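Local coordinates for protein ceramide very long chain fatty acid hydroxylase SCS7 (Saccharomyces cerevisiae, PDB 4ZR1) that hydroxylates the very long chain fatty acids of ceramides, probably at C-2, using oxygen and electrons from cytochrome b5 in the endoplasmic reticulum membrane, at residues 117-122 / 214-219; 226-231 / 263-268; 234-239 / 250-255. All coordinates share one frame; numbering follows the deposited sequence.

Contact 1: 117-122 / 214-219; sequences YHMGVA and AYAGFA
Two transmembrane helices, TM1 and TM4, pack side by side here in a nearly antiparallel way. The short segments 117-122 and 214-219 approach to 7.5 Å between axes, and their N-to-C directions differ by 147°. Tyr215 is a knob in a hole formed by Tyr117, His118, Val121 and Ala122. Its CG stands anti to the carbonyl carbon (chi1 -81°), which lays the ring across segment 117-122. Val121 CG1 sits squarely over one face of that ring, 3.8 Å from the centroid, in a CH-pi contact. Tyr117 CE2 comes to the ring edge. His118 joins Tyr215 and Phe218 in an aromatic cluster. The ring edge of Phe218 points at the face of His118, with CD2 over the centre of the imidazole and centroids 5.1 Å apart. Tyr117 CD2 lies over the opposite face, toward the rim. The His118 and Tyr215 rings meet obliquely, CD2 of His118 lying 3.5 Å from CD1 of Tyr215. The alanines meet where the helices run close: Ala122 CB meets Ala216 CB at 3.7 Å, and Ala219 CB rests on Met119 CB. Phe206 of helix 191-208 meets the Tyr215 ring edge-to-face, and Phe218 also touches a bound tridecane. No hydrogen bond joins the segments. Val114 O takes up His118 ND1 within the same helix, and the interface uses the faces of the imidazole for packing.

Contact 2: 226-231 / 263-268; sequences VCYDEC and FGVTSW. With BOG (octyl beta-D-glucopyranoside), chain G; BOG (octyl beta-D-glucopyranoside), chain F.
Tyr228 brings one side of its ring, CD1 and CE1, against the methyl groups of Val265. CE1 lies 3.4 Å from Val265 CG2, and Val265 CG1 lies in the ring plane at the edge. In this fatty acid hydroxylase domain, of the sterol desaturase family, the contact sets the part of TM4 near its cytoplasmic end against the loop between helices 242-256 and 269-273. Tyr228 CG is anti to the backbone N (chi1 154°), and this carries the ring toward the loop although the CB itself points along it. Thr266 lies against the helix backbone. Its CG2 touches Tyr228 CA at 3.6 Å and also reaches the ring near its plane. The hydroxyl OG1 is not used across the contact: it is hydrogen-bonded to OE2 of Glu146 on helix 128-154, whose OE1 accepts a hydrogen bond from Val265 N, so one carboxylate holds two neighbouring loop residues. Phe263 O is hydrogen-bonded to ND1 of the zinc ligand His150, on which the Val265 side chain also packs, making the loop second shell to the metal centre. No hydrogen bond links the two segments. Detergent tails touch the helix beside the contact: C7' of octyl glucoside chain F lies 3.8 Å from Cys227 CB, and C8' of chain G lies 3.6 Å from Cys227 O. Farther along the helix, Cys231 SG, anti to its backbone N, lies 3.8 Å from Val265 O.

Contact 3: 234-239 / 250-255; sequences FLHHSK and YHLEHH. With ZN (zinc ion), chain C; ZN (zinc ion), chain D; BOG (octyl beta-D-glucopyranoside), chain G; BOG (octyl beta-D-glucopyranoside), chain H.
The imidazole of His255 presents one face to His236, whose CE1 lies over it, and has His251 CD2 at its edge, in plane. The His236 ring meets that face edge-on in an offset edge-to-face pair, with centroids 4.4 Å apart and planes at 73°. Leu252 CD1 sits off-centre above the His236 ring, in a CH-pi contact at 4.3 Å from the centroid. The His251 ring receives His236 CD2 at its edge, in plane, and the two planes stand almost perpendicular, at 87°. All three rings turn their NE2 atoms to one zinc ion, chain C. The bonds are 2.1 Å from His236 NE2, 2.2 Å from His251 NE2 and 2.0 Å from His255 NE2. The NE2 atoms come close to one another because they share the metal; they are not hydrogen-bonded. His177 and His232 complete the five ligands of this ion. These residues belong to the histidine boxes of the fatty acid hydroxylase family, and the two zinc ions likely form a catalytic dimetal centre. His254, beside His255 on helix 242-256, turns to the other ion: its NE2 binds zinc chain D at 2.1 Å, with His150, His155, His174 and His178 as partners. One helix thus supplies ligands to both metals. The torsions of these histidines differ: CG is anti to the backbone N in His251 and His254, but anti to the carbonyl carbon in His255 (chi1 -79°). The positive metal would be expected to favour a neutral imidazole with its NE2 unprotonated. Leu235 backs the site. Its CD1 packs on His251 CB at 3.6 Å, while Leu252 CD1 lies 3.8 Å from Leu235 O.

Overall arrangement
All three contacts use helix 211-236, and they follow it from the membrane to the metal centre. Contact 1 lies farthest out, its centre about 26 Å from the centre of the chain. It is partly buried and joins two transmembrane helices by aromatic and alanine packing. Contacts 2 and 3 are buried, with centres about 10 Å apart, and they touch. Val265 CB packs near His251 ND1, and Val265 O near Leu235 CD1. Contact 3 is nested in the loop that contact 2 closes. Contact 2 is apolar between its segments, though hydrogen bonds to helix 128-154 hold its loop; contact 3 is tied by metal coordination.

Contact 1: 117-122 / 214-219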
loop_
_atom_site.group_PDB
_atom_site.type_symbol
_atom_site.label_atom_id
_atom_site.label_comp_id
_atom_site.label_asym_id
_atom_site.label_seq_id
_atom_site.Cartn_x
_atom_site.Cartn_y
_atom_site.Cartn_z
ATOM N N TYR A 117 -6.508 0.238 -24.801
ATOM C CA TYR A 117 -6.014 -0.505 -25.956
ATOM C C TYR A 117 -6.464 -1.960 -25.911
ATOM O O TYR A 117 -6.983 -2.479 -26.899
ATOM C CB TYR A 117 -4.495 -0.453 -26.053
ATOM C CG TYR A 117 -3.934 -1.438 -27.066
ATOM C CD1 TYR A 117 -3.820 -1.098 -28.409
ATOM C CD2 TYR A 117 -3.537 -2.716 -26.677
ATOM C CE1 TYR A 117 -3.326 -2.002 -29.333
ATOM C CE2 TYR A 117 -3.045 -3.621 -27.590
ATOM C CZ TYR A 117 -2.938 -3.265 -28.917
ATOM O OH TYR A 117 -2.437 -4.180 -29.825
ATOM N N HIS A 118 -6.247 -2.624 -24.779
ATOM C CA HIS A 118 -6.626 -4.030 -24.654
ATOM C C HIS A 118 -8.137 -4.228 -24.763
ATOM O O HIS A 118 -8.598 -5.215 -25.332
ATOM C CB HIS A 118 -6.123 -4.612 -23.338
ATOM C CG HIS A 118 -4.651 -4.889 -23.324
ATOM N ND1 HIS A 118 -3.711 -3.901 -23.134
ATOM C CD2 HIS A 118 -3.960 -6.046 -23.464
ATOM C CE1 HIS A 118 -2.503 -4.436 -23.165
ATOM N NE2 HIS A 118 -2.626 -5.737 -23.358
ATOM N N MET A 119 -8.911 -3.292 -24.229
ATOM C CA MET A 119 -10.356 -3.415 -24.310
ATOM C C MET A 119 -10.839 -3.124 -25.723
ATOM O O MET A 119 -11.736 -3.797 -26.229
ATOM C CB MET A 119 -11.053 -2.484 -23.310
ATOM C CG MET A 119 -12.565 -2.713 -23.212
ATOM S SD MET A 119 -13.029 -4.455 -22.975
ATOM C CE MET A 119 -14.771 -4.306 -22.626
ATOM N N GLY A 120 -10.249 -2.115 -26.357
ATOM C CA GLY A 120 -10.600 -1.768 -27.723
ATOM C C GLY A 120 -10.364 -2.911 -28.700
ATOM O O GLY A 120 -11.166 -3.118 -29.607
ATOM N N VAL A 121 -9.266 -3.645 -28.511
ATOM C CA VAL A 121 -8.948 -4.820 -29.314
ATOM C C VAL A 121 -10.030 -5.880 -29.167
ATOM O O VAL A 121 -10.516 -6.435 -30.155
ATOM C CB VAL A 121 -7.594 -5.451 -28.909
ATOM C CG1 VAL A 121 -7.420 -6.814 -29.574
ATOM C CG2 VAL A 121 -6.433 -4.524 -29.246
ATOM N N ALA A 122 -10.394 -6.164 -27.923
ATOM C CA ALA A 122 -11.430 -7.140 -27.635
ATOM C C ALA A 122 -12.773 -6.770 -28.286
ATOM O O ALA A 122 -13.488 -7.641 -28.782
ATOM C CB ALA A 122 -11.590 -7.294 -26.132
ATOM N N ALA A 214 -8.741 -12.560 -23.035
ATOM C CA ALA A 214 -7.657 -12.086 -22.191
ATOM C C ALA A 214 -7.531 -10.580 -22.323
ATOM O O ALA A 214 -7.314 -9.892 -21.335
ATOM C CB ALA A 214 -6.358 -12.766 -22.550
ATOM N N TYR A 215 -7.686 -10.070 -23.543
ATOM C CA TYR A 215 -7.676 -8.634 -23.767
ATOM C C TYR A 215 -8.710 -7.937 -22.902
ATOM O O TYR A 215 -8.386 -6.985 -22.188
ATOM C CB TYR A 215 -7.918 -8.313 -25.239
ATOM C CG TYR A 215 -6.671 -8.447 -26.071
ATOM C CD1 TYR A 215 -5.758 -7.404 -26.162
ATOM C CD2 TYR A 215 -6.393 -9.625 -26.749
ATOM C CE1 TYR A 215 -4.613 -7.528 -26.904
ATOM C CE2 TYR A 215 -5.247 -9.756 -27.500
ATOM C CZ TYR A 215 -4.364 -8.704 -27.571
ATOM O OH TYR A 215 -3.225 -8.841 -28.323
ATOM N N ALA A 216 -9.943 -8.426 -22.954
ATOM C CA ALA A 216 -11.043 -7.836 -22.191
ATOM C C ALA A 216 -10.865 -8.058 -20.693
ATOM O O ALA A 216 -11.102 -7.154 -19.891
ATOM C CB ALA A 216 -12.372 -8.410 -22.651
ATOM N N GLY A 217 -10.455 -9.268 -20.321
ATOM C CA GLY A 217 -10.253 -9.613 -18.924
ATOM C C GLY A 217 -9.103 -8.843 -18.295
ATOM O O GLY A 217 -9.238 -8.303 -17.197
ATOM N N PHE A 218 -7.965 -8.797 -18.984
ATOM C CA PHE A 218 -6.821 -8.050 -18.489
ATOM C C PHE A 218 -7.126 -6.556 -18.418
ATOM O O PHE A 218 -6.697 -5.880 -17.481
ATOM C CB PHE A 218 -5.582 -8.275 -19.364
ATOM C CG PHE A 218 -4.394 -7.477 -18.929
ATOM C CD1 PHE A 218 -3.689 -7.831 -17.780
ATOM C CD2 PHE A 218 -3.986 -6.362 -19.648
ATOM C CE1 PHE A 218 -2.587 -7.088 -17.358
ATOM C CE2 PHE A 218 -2.878 -5.617 -19.234
ATOM C CZ PHE A 218 -2.186 -5.981 -18.084
ATOM N N ALA A 219 -7.856 -6.038 -19.404
ATOM C CA ALA A 219 -8.170 -4.617 -19.403
ATOM C C ALA A 219 -8.911 -4.269 -18.116
ATOM O O ALA A 219 -8.635 -3.247 -17.489
ATOM C CB ALA A 219 -8.993 -4.237 -20.630
#

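Contact 2: 226-231 / 263-268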
loop_
_atom_site.group_PDB
_atom_site.type_symbol
_atom_site.label_atom_id
_atom_site.label_comp_id
_atom_site.label_asym_id
_atom_site.label_seq_id
_atom_site.Cartn_x
_atom_site.Cartn_y
_atom_site.Cartn_z
ATOM N N VAL A 226 -5.964 0.585 -11.284
ATOM C CA VAL A 226 -5.923 2.046 -11.349
ATOM C C VAL A 226 -6.949 2.690 -10.424
ATOM O O VAL A 226 -6.661 3.696 -9.771
ATOM C CB VAL A 226 -6.156 2.549 -12.775
ATOM C CG1 VAL A 226 -6.166 4.072 -12.793
ATOM C CG2 VAL A 226 -5.069 1.984 -13.702
ATOM N N CYS A 227 -8.141 2.103 -10.353
ATOM C CA CYS A 227 -9.152 2.603 -9.434
ATOM C C CYS A 227 -8.683 2.455 -7.992
ATOM O O CYS A 227 -8.851 3.368 -7.190
ATOM C CB CYS A 227 -10.478 1.877 -9.648
ATOM S SG CYS A 227 -11.254 2.238 -11.244
ATOM N N TYR A 228 -8.088 1.308 -7.674
ATOM C CA TYR A 228 -7.533 1.053 -6.344
ATOM C C TYR A 228 -6.512 2.100 -5.855
ATOM O O TYR A 228 -6.657 2.649 -4.756
ATOM C CB TYR A 228 -6.876 -0.334 -6.310
ATOM C CG TYR A 228 -5.782 -0.454 -5.260
ATOM C CD1 TYR A 228 -6.095 -0.670 -3.920
ATOM C CD2 TYR A 228 -4.438 -0.351 -5.610
ATOM C CE1 TYR A 228 -5.102 -0.772 -2.958
ATOM C CE2 TYR A 228 -3.443 -0.459 -4.665
ATOM C CZ TYR A 228 -3.779 -0.662 -3.335
ATOM O OH TYR A 228 -2.783 -0.766 -2.382
ATOM N N ASP A 229 -5.477 2.361 -6.656
ATOM C CA ASP A 229 -4.360 3.205 -6.230
ATOM C C ASP A 229 -4.804 4.651 -6.132
ATOM O O ASP A 229 -4.364 5.376 -5.245
ATOM C CB ASP A 229 -3.179 3.093 -7.198
ATOM C CG ASP A 229 -1.837 2.817 -6.491
ATOM O OD1 ASP A 229 -1.755 2.852 -5.237
ATOM O OD2 ASP A 229 -0.848 2.558 -7.218
ATOM N N GLU A 230 -5.662 5.071 -7.063
ATOM C CA GLU A 230 -6.254 6.402 -7.012
ATOM C C GLU A 230 -7.146 6.517 -5.791
ATOM O O GLU A 230 -7.032 7.462 -5.019
ATOM C CB GLU A 230 -7.044 6.697 -8.277
ATOM C CG GLU A 230 -6.166 6.759 -9.507
ATOM C CD GLU A 230 -5.015 7.735 -9.345
ATOM O OE1 GLU A 230 -5.253 8.954 -9.342
ATOM O OE2 GLU A 230 -3.871 7.282 -9.199
ATOM N N CYS A 231 -8.021 5.534 -5.608
ATOM C CA CYS A 231 -8.818 5.480 -4.398
ATOM C C CYS A 231 -7.895 5.556 -3.181
ATOM O O CYS A 231 -8.049 6.435 -2.325
ATOM C CB CYS A 231 -9.666 4.212 -4.348
ATOM S SG CYS A 231 -10.759 4.135 -2.905
ATOM N N PHE A 263 -7.823 -5.040 5.248
ATOM C CA PHE A 263 -6.972 -5.173 4.068
ATOM C C PHE A 263 -7.640 -4.690 2.781
ATOM O O PHE A 263 -6.951 -4.346 1.819
ATOM C CB PHE A 263 -6.516 -6.623 3.913
ATOM C CG PHE A 263 -5.767 -7.139 5.103
ATOM C CD1 PHE A 263 -4.510 -6.637 5.416
ATOM C CD2 PHE A 263 -6.313 -8.115 5.915
ATOM C CE1 PHE A 263 -3.811 -7.104 6.519
ATOM C CE2 PHE A 263 -5.619 -8.587 7.021
ATOM C CZ PHE A 263 -4.364 -8.078 7.323
ATOM N N GLY A 264 -8.970 -4.650 2.755
ATOM C CA GLY A 264 -9.658 -4.116 1.595
ATOM C C GLY A 264 -9.614 -2.598 1.602
ATOM O O GLY A 264 -9.855 -1.995 2.646
ATOM N N VAL A 265 -9.300 -1.968 0.468
ATOM C CA VAL A 265 -9.211 -0.511 0.470
ATOM C C VAL A 265 -10.150 0.105 -0.574
ATOM O O VAL A 265 -10.570 1.259 -0.422
ATOM C CB VAL A 265 -7.705 0.001 0.287
ATOM C CG1 VAL A 265 -6.707 -1.140 0.422
ATOM C CG2 VAL A 265 -7.492 0.746 -1.009
ATOM N N THR A 266 -10.529 -0.645 -1.604
ATOM C CA THR A 266 -11.654 -0.173 -2.428
ATOM C C THR A 266 -12.977 -0.586 -1.806
ATOM O O THR A 266 -14.027 -0.058 -2.176
ATOM C CB THR A 266 -11.622 -0.697 -3.865
ATOM O OG1 THR A 266 -11.600 -2.127 -3.849
ATOM C CG2 THR A 266 -10.405 -0.163 -4.592
ATOM N N SER A 267 -12.914 -1.547 -0.880
ATOM C CA SER A 267 -14.066 -1.969 -0.068
ATOM C C SER A 267 -13.618 -2.979 0.976
ATOM O O SER A 267 -12.532 -3.543 0.858
ATOM C CB SER A 267 -15.168 -2.602 -0.918
ATOM O OG SER A 267 -14.859 -3.961 -1.196
ATOM N N TRP A 268 -14.466 -3.228 1.973
ATOM C CA TRP A 268 -14.171 -4.233 2.990
ATOM C C TRP A 268 -14.915 -5.531 2.708
ATOM O O TRP A 268 -15.015 -6.399 3.572
ATOM C CB TRP A 268 -14.536 -3.725 4.376
ATOM C CG TRP A 268 -15.930 -3.251 4.471
ATOM C CD1 TRP A 268 -17.056 -4.022 4.513
ATOM C CD2 TRP A 268 -16.367 -1.890 4.559
ATOM N NE1 TRP A 268 -18.168 -3.220 4.615
ATOM C CE2 TRP A 268 -17.773 -1.906 4.645
ATOM C CE3 TRP A 268 -15.704 -0.657 4.571
ATOM C CZ2 TRP A 268 -18.531 -0.740 4.737
ATOM C CZ3 TRP A 268 -16.457 0.500 4.670
ATOM C CH2 TRP A 268 -17.855 0.451 4.749
HETATM C C1 BOG G . -11.646 15.238 -4.732
HETATM O O1 BOG G . -11.168 13.915 -4.800
HETATM C C2 BOG G . -11.144 15.869 -3.455
HETATM O O2 BOG G . -11.680 15.161 -2.365
HETATM C C3 BOG G . -11.587 17.310 -3.361
HETATM O O3 BOG G . -10.916 17.928 -2.287
HETATM C C4 BOG G . -11.282 18.035 -4.653
HETATM O O4 BOG G . -11.925 19.289 -4.640
HETATM C C5 BOG G . -11.812 17.221 -5.810
HETATM O O5 BOG G . -11.163 15.973 -5.831
HETATM C C6 BOG G . -11.580 17.951 -7.115
HETATM O O6 BOG G . -10.396 18.712 -7.037
HETATM C "C1'" BOG G . -12.152 12.908 -4.737
HETATM C "C2'" BOG G . -11.623 11.675 -5.436
HETATM C "C3'" BOG G . -12.571 10.510 -5.258
HETATM C "C4'" BOG G . -12.441 9.568 -6.435
HETATM C "C5'" BOG G . -11.114 8.844 -6.382
HETATM C "C6'" BOG G . -11.358 7.366 -6.602
HETATM C "C7'" BOG G . -11.378 7.048 -8.082
HETATM C "C8'" BOG G . -11.490 5.550 -8.249
HETATM C C1 BOG F . -19.034 0.843 -2.277
HETATM O O1 BOG F . -18.073 0.586 -3.268
HETATM C C2 BOG F . -19.027 2.327 -1.927
HETATM O O2 BOG F . -17.828 2.717 -1.275
HETATM C C3 BOG F . -20.179 2.652 -1.001
HETATM O O3 BOG F . -20.351 4.050 -0.946
HETATM C C4 BOG F . -21.472 1.997 -1.439
HETATM O O4 BOG F . -22.392 2.062 -0.372
HETATM C C5 BOG F . -21.261 0.543 -1.817
HETATM O O5 BOG F . -20.276 0.453 -2.813
HETATM C C6 BOG F . -22.547 -0.024 -2.389
HETATM O O6 BOG F . -23.289 -0.698 -1.393
HETATM C "C1'" BOG F . -17.947 -0.765 -3.656
HETATM C "C2'" BOG F . -16.915 -0.822 -4.762
HETATM C "C3'" BOG F . -16.383 -2.220 -4.975
HETATM C "C4'" BOG F . -15.785 -2.313 -6.366
HETATM C "C5'" BOG F . -14.693 -1.271 -6.520
HETATM C "C6'" BOG F . -14.450 -0.993 -7.989
HETATM C "C7'" BOG F . -13.028 -0.525 -8.201
HETATM C "C8'" BOG F . -12.070 -1.629 -7.818
#

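Contact 3: 234-239 / 250-255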
loop_
_atom_site.group_PDB
_atom_site.type_symbol
_atom_site.label_atom_id
_atom_site.label_comp_id
_atom_site.label_asym_id
_atom_site.label_seq_id
_atom_site.Cartn_x
_atom_site.Cartn_y
_atom_site.Cartn_z
ATOM N N PHE A 234 -6.561 8.999 -2.461
ATOM C CA PHE A 234 -7.456 10.066 -2.037
ATOM C C PHE A 234 -8.094 9.750 -0.694
ATOM O O PHE A 234 -8.636 10.632 -0.030
ATOM C CB PHE A 234 -8.498 10.350 -3.125
ATOM C CG PHE A 234 -7.903 10.997 -4.351
ATOM C CD1 PHE A 234 -7.315 12.256 -4.267
ATOM C CD2 PHE A 234 -7.898 10.343 -5.571
ATOM C CE1 PHE A 234 -6.740 12.851 -5.379
ATOM C CE2 PHE A 234 -7.326 10.933 -6.689
ATOM C CZ PHE A 234 -6.749 12.186 -6.594
ATOM N N LEU A 235 -7.972 8.500 -0.269
ATOM C CA LEU A 235 -8.327 8.140 1.093
ATOM C C LEU A 235 -7.412 8.834 2.110
ATOM O O LEU A 235 -7.852 9.197 3.197
ATOM C CB LEU A 235 -8.259 6.628 1.281
ATOM C CG LEU A 235 -9.342 5.776 0.632
ATOM C CD1 LEU A 235 -9.193 4.349 1.137
ATOM C CD2 LEU A 235 -10.728 6.323 0.951
ATOM N N HIS A 236 -6.143 9.015 1.758
ATOM C CA HIS A 236 -5.186 9.666 2.655
ATOM C C HIS A 236 -5.180 11.184 2.513
ATOM O O HIS A 236 -5.109 11.911 3.506
ATOM C CB HIS A 236 -3.761 9.152 2.403
ATOM C CG HIS A 236 -3.508 7.786 2.951
ATOM N ND1 HIS A 236 -3.192 7.565 4.271
ATOM C CD2 HIS A 236 -3.524 6.571 2.353
ATOM C CE1 HIS A 236 -3.031 6.269 4.468
ATOM N NE2 HIS A 236 -3.223 5.644 3.321
ATOM N N HIS A 237 -5.246 11.653 1.272
ATOM C CA HIS A 237 -4.961 13.048 0.980
ATOM C C HIS A 237 -6.155 13.870 0.492
ATOM O O HIS A 237 -6.007 14.747 -0.362
ATOM C CB HIS A 237 -3.826 13.111 -0.043
ATOM C CG HIS A 237 -2.519 12.615 0.490
ATOM N ND1 HIS A 237 -1.924 11.453 0.052
ATOM C CD2 HIS A 237 -1.707 13.113 1.454
ATOM C CE1 HIS A 237 -0.790 11.267 0.705
ATOM N NE2 HIS A 237 -0.637 12.261 1.562
ATOM N N SER A 238 -7.333 13.622 1.051
ATOM C CA SER A 238 -8.522 14.300 0.553
ATOM C C SER A 238 -9.746 14.199 1.453
ATOM O O SER A 238 -10.026 13.142 2.017
ATOM C CB SER A 238 -8.884 13.750 -0.825
ATOM O OG SER A 238 -10.172 14.187 -1.204
ATOM N N LYS A 239 -10.476 15.305 1.575
ATOM C CA LYS A 239 -11.821 15.262 2.138
ATOM C C LYS A 239 -12.755 14.762 1.036
ATOM O O LYS A 239 -13.010 15.441 0.045
ATOM C CB LYS A 239 -12.253 16.632 2.690
ATOM C CG LYS A 239 -12.283 17.785 1.690
ATOM C CD LYS A 239 -13.088 18.957 2.232
ATOM C CE LYS A 239 -14.353 19.178 1.410
ATOM N NZ LYS A 239 -15.291 20.144 2.050
ATOM N N TYR A 250 -12.274 3.704 7.578
ATOM C CA TYR A 250 -11.941 2.285 7.626
ATOM C C TYR A 250 -10.479 2.033 7.283
ATOM O O TYR A 250 -9.764 1.327 7.997
ATOM C CB TYR A 250 -12.846 1.512 6.667
ATOM C CG TYR A 250 -12.671 0.018 6.720
ATOM C CD1 TYR A 250 -13.299 -0.736 7.699
ATOM C CD2 TYR A 250 -11.893 -0.641 5.777
ATOM C CE1 TYR A 250 -13.157 -2.106 7.742
ATOM C CE2 TYR A 250 -11.736 -2.014 5.814
ATOM C CZ TYR A 250 -12.369 -2.743 6.800
ATOM O OH TYR A 250 -12.216 -4.113 6.838
ATOM N N HIS A 251 -10.031 2.617 6.183
ATOM C CA HIS A 251 -8.665 2.397 5.749
ATOM C C HIS A 251 -7.656 3.063 6.684
ATOM O O HIS A 251 -6.603 2.498 6.982
ATOM C CB HIS A 251 -8.457 2.909 4.331
ATOM C CG HIS A 251 -7.037 2.813 3.881
ATOM N ND1 HIS A 251 -6.405 1.607 3.680
ATOM C CD2 HIS A 251 -6.109 3.767 3.649
ATOM C CE1 HIS A 251 -5.155 1.822 3.319
ATOM N NE2 HIS A 251 -4.950 3.124 3.290
ATOM N N LEU A 252 -7.978 4.268 7.135
ATOM C CA LEU A 252 -7.108 4.988 8.050
ATOM C C LEU A 252 -6.933 4.228 9.359
ATOM O O LEU A 252 -5.889 4.328 10.004
ATOM C CB LEU A 252 -7.660 6.387 8.315
ATOM C CG LEU A 252 -6.966 7.547 7.597
ATOM C CD1 LEU A 252 -6.597 7.199 6.180
ATOM C CD2 LEU A 252 -7.861 8.761 7.600
ATOM N N GLU A 253 -7.947 3.462 9.755
ATOM C CA GLU A 253 -7.820 2.661 10.969
ATOM C C GLU A 253 -6.879 1.484 10.734
ATOM O O GLU A 253 -6.267 0.972 11.671
ATOM C CB GLU A 253 -9.181 2.168 11.454
ATOM C CG GLU A 253 -10.013 3.234 12.131
ATOM C CD GLU A 253 -11.310 2.686 12.679
ATOM O OE1 GLU A 253 -11.518 1.452 12.610
ATOM O OE2 GLU A 253 -12.123 3.492 13.176
ATOM N N HIS A 254 -6.763 1.056 9.481
ATOM C CA HIS A 254 -5.787 0.035 9.134
ATOM C C HIS A 254 -4.373 0.560 9.397
ATOM O O HIS A 254 -3.453 -0.189 9.716
ATOM C CB HIS A 254 -5.936 -0.383 7.673
ATOM C CG HIS A 254 -4.775 -1.167 7.155
ATOM N ND1 HIS A 254 -4.665 -2.532 7.321
ATOM C CD2 HIS A 254 -3.658 -0.775 6.498
ATOM C CE1 HIS A 254 -3.535 -2.948 6.779
ATOM N NE2 HIS A 254 -2.906 -1.901 6.272
ATOM N N HIS A 255 -4.223 1.868 9.257
ATOM C CA HIS A 255 -2.963 2.544 9.492
ATOM C C HIS A 255 -2.742 2.873 10.977
ATOM O O HIS A 255 -1.711 2.532 11.546
ATOM C CB HIS A 255 -2.908 3.828 8.659
ATOM C CG HIS A 255 -2.568 3.599 7.219
ATOM N ND1 HIS A 255 -1.291 3.305 6.793
ATOM C CD2 HIS A 255 -3.338 3.625 6.106
ATOM C CE1 HIS A 255 -1.290 3.152 5.481
ATOM N NE2 HIS A 255 -2.519 3.341 5.039
HETATM ZN ZN ZN C . -2.804 3.616 3.037
HETATM ZN ZN ZN D . -1.270 -2.103 4.891
HETATM C C1 BOG G . -11.646 15.238 -4.732
HETATM O O1 BOG G . -11.168 13.915 -4.800
HETATM C C2 BOG G . -11.144 15.869 -3.455
HETATM O O2 BOG G . -11.680 15.161 -2.365
HETATM C C3 BOG G . -11.587 17.310 -3.361
HETATM O O3 BOG G . -10.916 17.928 -2.287
HETATM C C4 BOG G . -11.282 18.035 -4.653
HETATM O O4 BOG G . -11.925 19.289 -4.640
HETATM C C5 BOG G . -11.812 17.221 -5.810
HETATM O O5 BOG G . -11.163 15.973 -5.831
HETATM C C6 BOG G . -11.580 17.951 -7.115
HETATM O O6 BOG G . -10.396 18.712 -7.037
HETATM C "C1'" BOG G . -12.152 12.908 -4.737
HETATM C "C2'" BOG G . -11.623 11.675 -5.436
HETATM C "C3'" BOG G . -12.571 10.510 -5.258
HETATM C "C4'" BOG G . -12.441 9.568 -6.435
HETATM C "C5'" BOG G . -11.114 8.844 -6.382
HETATM C "C6'" BOG G . -11.358 7.366 -6.602
HETATM C "C7'" BOG G . -11.378 7.048 -8.082
HETATM C "C8'" BOG G . -11.490 5.550 -8.249
HETATM C C1 BOG H . -6.990 17.222 -7.831
HETATM O O1 BOG H . -8.256 16.835 -8.315
HETATM C C2 BOG H . -6.755 18.704 -8.046
HETATM O O2 BOG H . -6.851 19.013 -9.420
HETATM C C3 BOG H . -5.369 19.067 -7.557
HETATM O O3 BOG H . -5.206 20.466 -7.559
HETATM C C4 BOG H . -5.154 18.536 -6.155
HETATM O O4 BOG H . -3.799 18.706 -5.802
HETATM C C5 BOG H . -5.548 17.072 -6.086
HETATM O O5 BOG H . -6.897 16.926 -6.460
HETATM C C6 BOG H . -5.368 16.545 -4.677
HETATM O O6 BOG H . -4.147 15.850 -4.582
HETATM C "C1'" BOG H . -8.592 15.496 -8.025
HETATM C "C2'" BOG H . -8.891 14.736 -9.301
HETATM C "C3'" BOG H . -9.356 13.335 -8.949
HETATM C "C4'" BOG H . -9.241 12.419 -10.152
HETATM C "C5'" BOG H . -8.924 11.019 -9.667
HETATM C "C6'" BOG H . -9.587 9.975 -10.540
HETATM C "C7'" BOG H . -8.648 9.546 -11.650
HETATM C "C8'" BOG H . -9.175 8.272 -12.281
#